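Local coordinates for peptide ABC transporter, peptide-binding protein (Thermus thermophilus, PDB 2D5W) that binds oligopeptides, here holding a pentapeptide, and probably delivers them to an ABC transporter for uptake across the membrane, at residues A[39-44]-A[207-212]; A[93-98]-A[159-164]; A[257-262]-A[282-287]; A[300-305]-A[467-472]; A[352-357]-A[547-552]. All blocks are in the same frame, centred on the assembly; numbering follows the deposited sequence.

From the N terminus, the end of helix 31-40 is met by residues 207-212, which closes contact 1. Within that long excursion contact 2 closes a shorter one, joining the loop 93-98 to the start of helix 159-173; the two touch, through Tyr209 N and Ser94 OG. Contact 3 follows as a local closure between helices 255-264 and 283-286. Contacts 4 and 5 then cross: 300-305 precedes 352-357, and 467-472 precedes 547-552. Their centres lie about 7 Å apart, and both reach the sheet in which strand 293-308 pairs with 463-469 and 544-557. Contact 1 lies about 31 Å from contact 5, centre to centre, on the opposite side of the chain's centre.

Contact 1: A[39-44]-A[207-212]; sequences YLFAPF and MVYSGP
Phe41 and Tyr209 meet at a slant, their ring planes 50° apart and their centroids separated by 5.4 Å. With Phe41 CG anti to its carbonyl carbon (chi1 -65°), the ring starts out beside the backbone N; its CZ comes 3.5 Å from Tyr209 CD1, and Met207 CE approaches the same tip. Leu40 runs alongside Tyr209, pointing the same way, with CB 3.8 Å from CD1 of that ring. Phe41 CE1 lies 3.3 Å from Val208 O, a buried carbonyl oxygen for which the model offers no hydrogen-bond partner. Backbone bonds fix this register: Gly211 N donates to Leu40 O over 2.8 Å, with a weak second bond from Ser210 N. Ala42 N gives its hydrogen to Ser210 OG (3.2 Å), which is also hydrogen-bonded to Tyr156 OH. The contact thus pins the end of helix 31-40 to the lead-in of strand 213-219, with Met162 of helix 159-173 against Met207 and Met226 of strand 223-228 against Leu40.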
# COMPACT_ATOMS: atom_id res chain seq x y z
N TYR A 39 -4.06 5.97 -13.64
CA TYR A 39 -4.10 6.71 -14.90
C TYR A 39 -3.97 5.79 -16.10
O TYR A 39 -4.54 6.06 -17.16
CB TYR A 39 -2.96 7.74 -14.95
CG TYR A 39 -3.12 8.89 -13.97
CD1 TYR A 39 -2.80 8.73 -12.62
CD2 TYR A 39 -3.63 10.11 -14.39
CE1 TYR A 39 -3.00 9.78 -11.71
CE2 TYR A 39 -3.83 11.16 -13.50
CZ TYR A 39 -3.52 10.98 -12.16
OH TYR A 39 -3.74 12.02 -11.28
N LEU A 40 -3.25 4.69 -15.91
CA LEU A 40 -2.96 3.73 -16.97
C LEU A 40 -3.88 2.51 -17.09
O LEU A 40 -3.99 1.91 -18.16
CB LEU A 40 -1.53 3.22 -16.81
CG LEU A 40 -0.41 4.27 -16.86
CD1 LEU A 40 0.90 3.65 -16.41
CD2 LEU A 40 -0.29 4.82 -18.28
N PHE A 41 -4.52 2.14 -15.98
CA PHE A 41 -5.39 0.98 -15.95
C PHE A 41 -6.66 1.30 -15.17
O PHE A 41 -6.59 1.72 -14.02
CB PHE A 41 -4.66 -0.19 -15.29
CG PHE A 41 -3.47 -0.67 -16.08
CD1 PHE A 41 -3.63 -1.53 -17.16
CD2 PHE A 41 -2.19 -0.20 -15.78
CE1 PHE A 41 -2.54 -1.93 -17.93
CE2 PHE A 41 -1.09 -0.59 -16.55
CZ PHE A 41 -1.27 -1.45 -17.63
N ALA A 42 -7.81 1.10 -15.80
CA ALA A 42 -9.08 1.40 -15.16
C ALA A 42 -9.76 0.15 -14.62
O ALA A 42 -9.67 -0.93 -15.21
CB ALA A 42 -10.00 2.11 -16.14
N PRO A 43 -10.45 0.27 -13.49
CA PRO A 43 -11.14 -0.87 -12.89
C PRO A 43 -12.51 -1.09 -13.53
O PRO A 43 -12.99 -0.25 -14.30
CB PRO A 43 -11.26 -0.46 -11.43
CG PRO A 43 -11.54 1.02 -11.55
CD PRO A 43 -10.54 1.46 -12.61
N PHE A 44 -13.13 -2.22 -13.21
CA PHE A 44 -14.48 -2.48 -13.71
C PHE A 44 -15.40 -1.63 -12.85
O PHE A 44 -16.31 -0.97 -13.36
CB PHE A 44 -14.83 -3.96 -13.54
CG PHE A 44 -14.11 -4.87 -14.49
CD1 PHE A 44 -13.37 -5.95 -14.02
CD2 PHE A 44 -14.16 -4.64 -15.86
CE1 PHE A 44 -12.69 -6.79 -14.90
CE2 PHE A 44 -13.49 -5.48 -16.75
CZ PHE A 44 -12.75 -6.55 -16.27
N MET A 207 3.81 -3.23 -22.99
CA MET A 207 2.45 -3.30 -22.46
C MET A 207 1.44 -2.43 -23.19
O MET A 207 1.81 -1.58 -24.01
CB MET A 207 2.45 -2.90 -20.98
CG MET A 207 2.96 -3.97 -20.02
SD MET A 207 1.86 -5.41 -19.96
CE MET A 207 0.52 -4.78 -18.91
N VAL A 208 0.17 -2.69 -22.91
CA VAL A 208 -0.93 -1.89 -23.44
C VAL A 208 -1.70 -1.43 -22.20
O VAL A 208 -1.55 -2.01 -21.12
CB VAL A 208 -1.84 -2.67 -24.41
CG1 VAL A 208 -1.06 -3.00 -25.68
CG2 VAL A 208 -2.40 -3.91 -23.76
N TYR A 209 -2.52 -0.40 -22.38
CA TYR A 209 -3.20 0.25 -21.27
C TYR A 209 -4.71 0.36 -21.40
O TYR A 209 -5.23 0.56 -22.49
CB TYR A 209 -2.55 1.62 -21.12
CG TYR A 209 -1.05 1.50 -21.03
CD1 TYR A 209 -0.43 1.20 -19.81
CD2 TYR A 209 -0.24 1.54 -22.17
CE1 TYR A 209 0.92 0.94 -19.73
CE2 TYR A 209 1.14 1.28 -22.09
CZ TYR A 209 1.70 0.98 -20.86
OH TYR A 209 3.05 0.69 -20.75
N SER A 210 -5.42 0.25 -20.28
CA SER A 210 -6.88 0.30 -20.27
C SER A 210 -7.46 1.56 -19.64
O SER A 210 -8.67 1.75 -19.65
CB SER A 210 -7.42 -0.90 -19.50
OG SER A 210 -6.95 -0.84 -18.16
N GLY A 211 -6.60 2.40 -19.08
CA GLY A 211 -7.06 3.61 -18.42
C GLY A 211 -7.21 4.81 -19.33
O GLY A 211 -7.04 4.70 -20.54
N PRO A 212 -7.55 5.98 -18.77
CA PRO A 212 -7.72 7.19 -19.57
C PRO A 212 -6.42 7.68 -20.23
O PRO A 212 -6.46 8.51 -21.13
CB PRO A 212 -8.30 8.19 -18.57
CG PRO A 212 -7.80 7.71 -17.26
CD PRO A 212 -7.92 6.21 -17.37

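Contact 2: A[93-98]-A[159-164]; sequences WSDGRP and KHIMGP
His160 reaches from the first turn of helix 159-173 toward Asp95, tip to tip, in a His-carboxylate hydrogen bond. Asp95 belongs to a type I beta turn running from Trp93 to Gly96, and an Asx turn is built on its side chain. Followed outward, the His160 side chain begins with CB 4.1 Å from Arg97 NH2. CG stands between the backbone N and the carbonyl carbon (chi1 70°), and farther along the ring CD2 comes within 3.4 Å of the same Arg97 NH2. Elsewhere on the rim, CE1 sits over a face of the Trp93 indole, 3.6 Å from CD1, with the planes tilted 56° apart. Arg97 CB makes a CH-pi contact with one imidazole face, while Ile161 CG1 lies over the opposite face, toward the rim. At the tip, NE2 donates to OD2 of Asp95 over 2.7 Å at 160°, in the plane of the ring and onto the syn lone pair. An alanine in place of His160 would probably leave Asp95 OD2 without this donor and open a gap between Trp93 and Arg97. Trp93 has its own polar anchor, NE1 to Asp103 OD1. The second carboxylate oxygen, Asp95 OD1, accepts from Arg97 N at 3.0 Å, and this donor stands above the carboxylate plane.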
# COMPACT_ATOMS: atom_id res chain seq x y z
N TRP A 93 -8.37 -1.77 -24.95
CA TRP A 93 -6.97 -1.56 -24.63
C TRP A 93 -6.47 -0.43 -25.53
O TRP A 93 -7.09 -0.12 -26.56
CB TRP A 93 -6.16 -2.84 -24.89
CG TRP A 93 -6.53 -3.99 -24.00
CD1 TRP A 93 -7.26 -5.10 -24.34
CD2 TRP A 93 -6.18 -4.15 -22.62
NE1 TRP A 93 -7.38 -5.94 -23.25
CE2 TRP A 93 -6.73 -5.38 -22.18
CE3 TRP A 93 -5.45 -3.37 -21.70
CZ2 TRP A 93 -6.58 -5.85 -20.87
CZ3 TRP A 93 -5.31 -3.84 -20.39
CH2 TRP A 93 -5.87 -5.07 -20.00
N SER A 94 -5.35 0.18 -25.15
CA SER A 94 -4.79 1.29 -25.91
C SER A 94 -4.35 0.93 -27.33
O SER A 94 -4.12 1.83 -28.14
CB SER A 94 -3.63 1.92 -25.14
OG SER A 94 -2.63 0.96 -24.85
N ASP A 95 -4.22 -0.36 -27.63
CA ASP A 95 -3.83 -0.77 -28.98
C ASP A 95 -5.07 -1.04 -29.84
O ASP A 95 -4.95 -1.48 -30.98
CB ASP A 95 -2.93 -2.01 -28.94
CG ASP A 95 -3.61 -3.22 -28.32
OD1 ASP A 95 -4.77 -3.11 -27.88
OD2 ASP A 95 -2.95 -4.29 -28.26
N GLY A 96 -6.25 -0.77 -29.28
CA GLY A 96 -7.48 -0.97 -30.02
C GLY A 96 -8.18 -2.30 -29.80
O GLY A 96 -9.34 -2.45 -30.21
N ARG A 97 -7.51 -3.25 -29.17
CA ARG A 97 -8.12 -4.56 -28.91
C ARG A 97 -9.17 -4.46 -27.81
O ARG A 97 -9.05 -3.65 -26.89
CB ARG A 97 -7.04 -5.58 -28.52
CG ARG A 97 -5.96 -5.76 -29.57
CD ARG A 97 -6.53 -6.32 -30.87
NE ARG A 97 -6.88 -7.73 -30.76
CZ ARG A 97 -6.00 -8.71 -30.63
NH1 ARG A 97 -6.40 -9.97 -30.53
NH2 ARG A 97 -4.70 -8.44 -30.61
N PRO A 98 -10.23 -5.28 -27.89
CA PRO A 98 -11.28 -5.24 -26.88
C PRO A 98 -10.86 -5.83 -25.54
O PRO A 98 -10.02 -6.73 -25.47
CB PRO A 98 -12.40 -6.04 -27.52
CG PRO A 98 -11.64 -7.09 -28.27
CD PRO A 98 -10.54 -6.28 -28.93
N LYS A 159 -4.39 -10.39 -21.91
CA LYS A 159 -4.03 -11.73 -22.36
C LYS A 159 -3.34 -11.77 -23.72
O LYS A 159 -2.38 -12.51 -23.89
CB LYS A 159 -5.28 -12.62 -22.40
CG LYS A 159 -5.00 -14.05 -22.84
CD LYS A 159 -6.29 -14.83 -23.02
CE LYS A 159 -6.03 -16.21 -23.60
NZ LYS A 159 -7.29 -16.97 -23.79
N HIS A 160 -3.82 -10.98 -24.67
CA HIS A 160 -3.21 -11.00 -26.00
C HIS A 160 -1.76 -10.54 -25.98
O HIS A 160 -1.00 -10.85 -26.89
CB HIS A 160 -4.04 -10.18 -27.01
CG HIS A 160 -4.00 -8.70 -26.79
ND1 HIS A 160 -4.68 -8.08 -25.76
CD2 HIS A 160 -3.42 -7.71 -27.50
CE1 HIS A 160 -4.51 -6.77 -25.85
NE2 HIS A 160 -3.75 -6.52 -26.90
N ILE A 161 -1.38 -9.81 -24.94
CA ILE A 161 -0.02 -9.30 -24.81
C ILE A 161 0.87 -10.22 -23.96
O ILE A 161 1.98 -10.57 -24.37
CB ILE A 161 -0.01 -7.90 -24.16
CG1 ILE A 161 -0.71 -6.89 -25.07
CG2 ILE A 161 1.43 -7.47 -23.85
CD1 ILE A 161 -0.07 -6.71 -26.44
N MET A 162 0.36 -10.61 -22.80
CA MET A 162 1.14 -11.43 -21.87
C MET A 162 0.89 -12.93 -21.91
O MET A 162 1.70 -13.70 -21.39
CB MET A 162 0.88 -10.93 -20.44
CG MET A 162 1.12 -9.43 -20.25
SD MET A 162 0.66 -8.85 -18.60
CE MET A 162 2.14 -9.28 -17.68
N GLY A 163 -0.22 -13.34 -22.51
CA GLY A 163 -0.58 -14.75 -22.59
C GLY A 163 0.43 -15.69 -23.21
O GLY A 163 0.73 -16.74 -22.63
N PRO A 164 0.97 -15.36 -24.39
CA PRO A 164 1.95 -16.26 -25.02
C PRO A 164 3.14 -16.57 -24.10
O PRO A 164 3.54 -17.73 -23.96
CB PRO A 164 2.36 -15.49 -26.27
CG PRO A 164 1.08 -14.78 -26.64
CD PRO A 164 0.61 -14.26 -25.29

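Contact 3: A[257-262]-A[282-287]; sequences SLLVAV and SPQLVR
Leu259 and Leu285 carry most of this contact, their side chains meeting obliquely where the two backbones come nearest, 7.6 Å between Leu259 CA and Leu285 CA. Leu259 has CG anti to its backbone N (chi1 175°), and its two methyls divide the work. CD1 rests 4.0 Å from Leu285 CB, whereas CD2 turns to the start of the other helix, lying 3.9 Å from Ser282 OG and 4.0 Å from Gln284 NE2. The Gln284 chain crosses Leu259 at about a right angle. Val262, one turn on from Leu259, adds a looser touch, with CG1 4.3 Å from Leu285 CD1. No hydrogen bond spans the segments. Ser282 occupies the N-cap position and its O accepts from Leu285 N and Val286 N; its OG bonds outside the segment, to Gln279 O. This is apolar packing of helix 255-264 on the short helix 283-286, and Val555 of strand 544-557 touches both Val262 and Leu285.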
# COMPACT_ATOMS: atom_id res chain seq x y z
N SER A 257 13.85 18.98 -1.38
CA SER A 257 14.06 19.41 -2.76
C SER A 257 12.72 19.40 -3.49
O SER A 257 12.46 20.26 -4.34
CB SER A 257 15.06 18.49 -3.45
OG SER A 257 16.33 18.59 -2.83
N LEU A 258 11.85 18.44 -3.18
CA LEU A 258 10.54 18.39 -3.82
C LEU A 258 9.74 19.61 -3.37
O LEU A 258 9.05 20.24 -4.17
CB LEU A 258 9.80 17.10 -3.47
CG LEU A 258 8.38 16.97 -4.02
CD1 LEU A 258 8.37 17.10 -5.54
CD2 LEU A 258 7.80 15.63 -3.60
N LEU A 259 9.82 19.94 -2.08
CA LEU A 259 9.12 21.10 -1.54
C LEU A 259 9.54 22.36 -2.30
O LEU A 259 8.69 23.18 -2.69
CB LEU A 259 9.43 21.26 -0.05
CG LEU A 259 8.85 22.51 0.62
CD1 LEU A 259 7.33 22.50 0.52
CD2 LEU A 259 9.28 22.56 2.08
N VAL A 260 10.84 22.52 -2.52
CA VAL A 260 11.34 23.68 -3.25
C VAL A 260 10.75 23.72 -4.66
O VAL A 260 10.32 24.77 -5.13
CB VAL A 260 12.89 23.67 -3.31
CG1 VAL A 260 13.39 24.77 -4.24
CG2 VAL A 260 13.47 23.86 -1.92
N ALA A 261 10.73 22.57 -5.33
CA ALA A 261 10.18 22.51 -6.68
C ALA A 261 8.69 22.87 -6.68
O ALA A 261 8.21 23.60 -7.55
CB ALA A 261 10.39 21.12 -7.28
N VAL A 262 7.95 22.37 -5.69
CA VAL A 262 6.53 22.66 -5.60
C VAL A 262 6.29 24.16 -5.37
O VAL A 262 5.41 24.76 -5.99
CB VAL A 262 5.87 21.83 -4.47
CG1 VAL A 262 4.44 22.31 -4.22
CG2 VAL A 262 5.86 20.36 -4.86
N SER A 282 4.59 24.39 6.29
CA SER A 282 5.79 25.19 6.48
C SER A 282 5.56 26.58 5.90
O SER A 282 4.88 26.74 4.89
CB SER A 282 7.00 24.53 5.79
OG SER A 282 6.88 24.55 4.38
N PRO A 283 6.14 27.62 6.53
CA PRO A 283 5.96 28.98 6.04
C PRO A 283 6.46 29.24 4.62
O PRO A 283 5.85 30.03 3.88
CB PRO A 283 6.70 29.83 7.08
CG PRO A 283 7.76 28.89 7.59
CD PRO A 283 7.01 27.59 7.72
N GLN A 284 7.55 28.60 4.22
CA GLN A 284 8.08 28.81 2.88
C GLN A 284 7.09 28.38 1.80
O GLN A 284 7.15 28.87 0.67
CB GLN A 284 9.42 28.08 2.68
CG GLN A 284 9.41 26.60 2.99
CD GLN A 284 9.85 26.30 4.41
OE1 GLN A 284 9.34 26.88 5.37
NE2 GLN A 284 10.80 25.38 4.55
N LEU A 285 6.18 27.48 2.15
CA LEU A 285 5.16 27.02 1.20
C LEU A 285 3.89 27.84 1.37
O LEU A 285 3.35 28.39 0.41
CB LEU A 285 4.84 25.54 1.41
CG LEU A 285 3.68 24.99 0.57
CD1 LEU A 285 4.08 24.95 -0.90
CD2 LEU A 285 3.31 23.60 1.05
N VAL A 286 3.41 27.92 2.61
CA VAL A 286 2.18 28.66 2.90
C VAL A 286 2.22 30.11 2.43
O VAL A 286 1.25 30.61 1.86
CB VAL A 286 1.88 28.61 4.42
CG1 VAL A 286 0.67 29.48 4.74
CG2 VAL A 286 1.62 27.17 4.84
N ARG A 287 3.35 30.78 2.65
CA ARG A 287 3.46 32.18 2.25
C ARG A 287 3.58 32.39 0.75
O ARG A 287 3.48 33.52 0.27
CB ARG A 287 4.65 32.83 2.97
CG ARG A 287 4.45 32.89 4.47
CD ARG A 287 5.64 33.51 5.16
NE ARG A 287 5.35 33.79 6.57
CZ ARG A 287 6.11 34.55 7.35
NH1 ARG A 287 5.77 34.75 8.61
NH2 ARG A 287 7.22 35.10 6.86

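Contact 4: A[300-305]-A[467-472]; sequences GAIWEH and AWVSNL
Trp468 lies beside His305 with the two ring planes only 7° apart but slid so that they barely overlap; their closest carbons are modelled too near to be relied on. Trp303 meets the same indole rim to rim, its CE3 3.7 Å from Trp468 CD1 and the planes 14° apart, which completes an aromatic cluster. On the other face of the sheet Ile302 CG2 packs 4.0 Å from Ala467 CB. Between the two faces the backbones form an antiparallel beta pairing: Trp303 and Trp468 are a hydrogen-bonded pair (Trp303 N to Trp468 O 3.0 Å, Trp468 N to Trp303 O 3.2 Å), and Ser470 N to Ala301 O, at 2.9 Å, carries it on. Trp468 and Val469 also pair antiparallel with the bound peptide, so the sheet continues into the ligand, and Ser470 OG bonds to one of its polar side chains. What sets His305 is ND1, which donates to Trp303 O at 2.9 Å from the face of that carbonyl opposite to Trp468 N, while NE2 bonds to Asp307 OD1. An alanine at His305 would probably leave Trp303 O with one donor fewer, Asp307 without this mate and a gap beside Trp468. On the face of Ile302 and Ala467, Glu304 reaches outward to Arg418 through OE1 and to Arg550 through OE2, both as salt bridges.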
# COMPACT_ATOMS: atom_id res chain seq x y z
N GLY A 300 -6.48 9.82 6.23
CA GLY A 300 -6.64 8.53 5.58
C GLY A 300 -6.14 7.44 6.49
O GLY A 300 -5.74 7.71 7.62
N ALA A 301 -6.16 6.21 6.02
CA ALA A 301 -5.68 5.08 6.81
C ALA A 301 -4.21 4.94 6.45
O ALA A 301 -3.82 4.05 5.69
CB ALA A 301 -6.46 3.82 6.45
N ILE A 302 -3.40 5.83 7.01
CA ILE A 302 -1.97 5.88 6.76
C ILE A 302 -1.29 5.72 8.11
O ILE A 302 -1.30 6.63 8.94
CB ILE A 302 -1.59 7.23 6.12
CG1 ILE A 302 -2.50 7.50 4.92
CG2 ILE A 302 -0.13 7.20 5.68
CD1 ILE A 302 -2.54 8.95 4.48
N TRP A 303 -0.68 4.56 8.32
CA TRP A 303 -0.08 4.23 9.60
C TRP A 303 1.44 4.17 9.60
O TRP A 303 2.03 3.20 9.12
CB TRP A 303 -0.69 2.90 10.06
CG TRP A 303 -0.17 2.36 11.36
CD1 TRP A 303 -0.20 2.98 12.58
CD2 TRP A 303 0.43 1.08 11.56
NE1 TRP A 303 0.34 2.15 13.53
CE2 TRP A 303 0.74 0.98 12.94
CE3 TRP A 303 0.74 0.01 10.72
CZ2 TRP A 303 1.34 -0.15 13.49
CZ3 TRP A 303 1.34 -1.12 11.27
CH2 TRP A 303 1.64 -1.19 12.64
N GLU A 304 2.05 5.22 10.15
CA GLU A 304 3.51 5.28 10.26
C GLU A 304 3.86 4.35 11.42
O GLU A 304 3.31 4.47 12.52
CB GLU A 304 3.97 6.71 10.55
CG GLU A 304 5.49 6.89 10.50
CD GLU A 304 6.07 6.89 9.09
OE1 GLU A 304 7.31 6.85 8.97
OE2 GLU A 304 5.30 6.93 8.10
N HIS A 305 4.80 3.44 11.18
CA HIS A 305 5.15 2.46 12.19
C HIS A 305 6.56 1.93 11.96
O HIS A 305 7.21 2.27 10.96
CB HIS A 305 4.19 1.28 12.06
CG HIS A 305 4.37 0.52 10.78
ND1 HIS A 305 3.96 1.03 9.56
CD2 HIS A 305 5.01 -0.64 10.51
CE1 HIS A 305 4.36 0.22 8.60
NE2 HIS A 305 5.00 -0.80 9.15
N ALA A 467 5.19 3.58 6.21
CA ALA A 467 3.77 3.66 6.48
C ALA A 467 2.98 2.73 5.58
O ALA A 467 3.31 2.55 4.40
CB ALA A 467 3.26 5.09 6.28
N TRP A 468 1.96 2.09 6.15
CA TRP A 468 1.06 1.25 5.38
C TRP A 468 -0.13 2.13 5.05
O TRP A 468 -0.66 2.82 5.93
CB TRP A 468 0.54 0.06 6.18
CG TRP A 468 1.49 -1.06 6.38
CD1 TRP A 468 1.99 -1.50 7.57
CD2 TRP A 468 2.04 -1.93 5.38
NE1 TRP A 468 2.80 -2.59 7.38
CE2 TRP A 468 2.85 -2.87 6.04
CE3 TRP A 468 1.91 -2.00 3.98
CZ2 TRP A 468 3.54 -3.88 5.36
CZ3 TRP A 468 2.60 -3.01 3.30
CH2 TRP A 468 3.40 -3.94 4.00
N VAL A 469 -0.55 2.12 3.79
CA VAL A 469 -1.73 2.86 3.35
C VAL A 469 -2.76 1.77 3.13
O VAL A 469 -2.56 0.86 2.32
CB VAL A 469 -1.49 3.60 2.02
CG1 VAL A 469 -2.73 4.37 1.62
CG2 VAL A 469 -0.29 4.53 2.15
N SER A 470 -3.87 1.84 3.86
CA SER A 470 -4.90 0.81 3.76
C SER A 470 -6.20 1.24 3.12
O SER A 470 -6.54 2.42 3.08
CB SER A 470 -5.21 0.26 5.16
OG SER A 470 -4.07 -0.28 5.79
N ASN A 471 -6.93 0.25 2.60
CA ASN A 471 -8.25 0.49 2.03
C ASN A 471 -9.24 -0.04 3.08
O ASN A 471 -8.84 -0.39 4.20
CB ASN A 471 -8.42 -0.24 0.69
CG ASN A 471 -8.13 -1.72 0.78
OD1 ASN A 471 -8.34 -2.35 1.81
ND2 ASN A 471 -7.66 -2.29 -0.32
N LEU A 472 -10.52 -0.09 2.73
CA LEU A 472 -11.54 -0.55 3.67
C LEU A 472 -11.65 -2.07 3.81
O LEU A 472 -12.48 -2.56 4.57
CB LEU A 472 -12.90 0.04 3.28
CG LEU A 472 -13.08 1.49 3.71
CD1 LEU A 472 -14.28 2.10 3.00
CD2 LEU A 472 -13.26 1.55 5.23
O HOH W 1 -6.57 5.31 3.29

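Contact 5: A[352-357]-A[547-552]; sequences AHTWIA and LYFRAN
Phe549 is the tight part of the contact, its ring held between two alanines of the loop 352-357. Ala352 CB sits over one face, 3.5 Å from the centroid of the Phe549 ring and 15° off the normal. Ala357 CA covers the opposite face at 3.9 Å from that centroid and 28° off, both being CH-pi contacts. CZ, at the far end of the Phe549 ring, comes 3.4 Å from Ile356 O, a buried oxygen with no hydrogen-bond partner in the model. The Thr354 side chain packs more slackly, CG2 staying 4.2 Å from Phe549 CZ, though its carbonyl O comes closer; its OG1 turns to Gln535. At Leu547 the link is through the backbone, Ala352 N donating to Leu547 O over 2.9 Å from above the carbonyl plane. Looseness here does not mean solvent, since every touching residue is buried. Trp303 on the neighbouring strand also meets the Phe549 ring. Leu547 and Tyr548 together face Glu304 of that strand, a classic beta bulge.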
# COMPACT_ATOMS: atom_id res chain seq x y z
N ALA A 352 -0.11 6.83 17.42
CA ALA A 352 -0.92 5.65 17.17
C ALA A 352 -0.54 4.56 18.17
O ALA A 352 0.63 4.42 18.53
CB ALA A 352 -0.68 5.15 15.75
N HIS A 353 -1.54 3.79 18.60
CA HIS A 353 -1.33 2.71 19.56
C HIS A 353 -1.80 1.37 19.00
O HIS A 353 -1.64 0.33 19.64
CB HIS A 353 -2.09 3.02 20.85
CG HIS A 353 -1.73 4.34 21.45
ND1 HIS A 353 -0.51 4.57 22.06
CD2 HIS A 353 -2.40 5.51 21.50
CE1 HIS A 353 -0.45 5.83 22.45
NE2 HIS A 353 -1.59 6.42 22.13
N THR A 354 -2.38 1.43 17.81
CA THR A 354 -2.88 0.25 17.11
C THR A 354 -2.58 0.45 15.62
O THR A 354 -2.08 1.50 15.23
CB THR A 354 -4.40 0.09 17.36
OG1 THR A 354 -4.88 -1.07 16.67
CG2 THR A 354 -5.17 1.32 16.90
N TRP A 355 -2.86 -0.55 14.78
CA TRP A 355 -2.56 -0.45 13.35
C TRP A 355 -3.71 0.05 12.48
O TRP A 355 -3.49 0.37 11.31
CB TRP A 355 -2.06 -1.81 12.81
CG TRP A 355 -3.15 -2.78 12.42
CD1 TRP A 355 -3.73 -2.91 11.19
CD2 TRP A 355 -3.82 -3.71 13.28
NE1 TRP A 355 -4.72 -3.86 11.23
CE2 TRP A 355 -4.80 -4.37 12.50
CE3 TRP A 355 -3.70 -4.05 14.63
CZ2 TRP A 355 -5.64 -5.35 13.02
CZ3 TRP A 355 -4.53 -5.03 15.15
CH2 TRP A 355 -5.50 -5.67 14.35
N ILE A 356 -4.91 0.12 13.04
CA ILE A 356 -6.08 0.57 12.31
C ILE A 356 -6.33 2.06 12.59
O ILE A 356 -6.51 2.45 13.74
CB ILE A 356 -7.34 -0.25 12.71
CG1 ILE A 356 -7.11 -1.73 12.37
CG2 ILE A 356 -8.56 0.29 11.98
CD1 ILE A 356 -8.26 -2.64 12.77
N ALA A 357 -6.33 2.87 11.54
CA ALA A 357 -6.53 4.31 11.68
C ALA A 357 -7.96 4.68 12.09
O ALA A 357 -8.91 3.97 11.76
CB ALA A 357 -6.16 5.02 10.38
N LEU A 547 3.63 4.33 15.41
CA LEU A 547 4.15 5.67 15.64
C LEU A 547 3.05 6.72 15.61
O LEU A 547 2.70 7.28 16.65
CB LEU A 547 5.26 6.00 14.63
CG LEU A 547 6.53 5.15 14.74
CD1 LEU A 547 7.58 5.67 13.76
CD2 LEU A 547 7.08 5.18 16.16
N TYR A 548 2.48 7.00 14.44
CA TYR A 548 1.41 7.98 14.33
C TYR A 548 0.56 7.79 13.09
O TYR A 548 0.98 7.13 12.13
CB TYR A 548 1.97 9.42 14.37
CG TYR A 548 3.08 9.72 13.38
CD1 TYR A 548 4.43 9.54 13.72
CD2 TYR A 548 2.79 10.20 12.10
CE1 TYR A 548 5.45 9.85 12.81
CE2 TYR A 548 3.80 10.51 11.20
CZ TYR A 548 5.12 10.33 11.55
OH TYR A 548 6.11 10.65 10.64
N PHE A 549 -0.65 8.35 13.11
CA PHE A 549 -1.56 8.27 11.97
C PHE A 549 -1.39 9.55 11.16
O PHE A 549 -1.37 10.65 11.72
CB PHE A 549 -3.01 8.14 12.45
CG PHE A 549 -3.30 6.86 13.19
CD1 PHE A 549 -3.13 5.63 12.56
CD2 PHE A 549 -3.75 6.89 14.50
CE1 PHE A 549 -3.41 4.44 13.24
CE2 PHE A 549 -4.03 5.71 15.19
CZ PHE A 549 -3.86 4.49 14.55
N ARG A 550 -1.28 9.40 9.85
CA ARG A 550 -1.03 10.52 8.96
C ARG A 550 -2.20 11.03 8.13
O ARG A 550 -3.19 10.34 7.93
CB ARG A 550 0.10 10.16 8.00
CG ARG A 550 1.43 9.95 8.68
CD ARG A 550 2.46 9.30 7.78
NE ARG A 550 2.67 10.03 6.53
CZ ARG A 550 3.58 9.70 5.63
NH1 ARG A 550 3.71 10.41 4.52
NH2 ARG A 550 4.37 8.66 5.85
N ALA A 551 -2.04 12.27 7.68
CA ALA A 551 -2.99 12.93 6.79
C ALA A 551 -2.09 13.39 5.65
O ALA A 551 -0.99 13.90 5.89
CB ALA A 551 -3.64 14.12 7.47
N ASN A 552 -2.53 13.20 4.41
CA ASN A 552 -1.73 13.59 3.25
C ASN A 552 -1.95 15.04 2.85
O ASN A 552 -3.09 15.49 2.72
CB ASN A 552 -2.06 12.74 2.02
CG ASN A 552 -1.61 11.30 2.15
OD1 ASN A 552 -0.57 11.01 2.73
ND2 ASN A 552 -2.39 10.39 1.57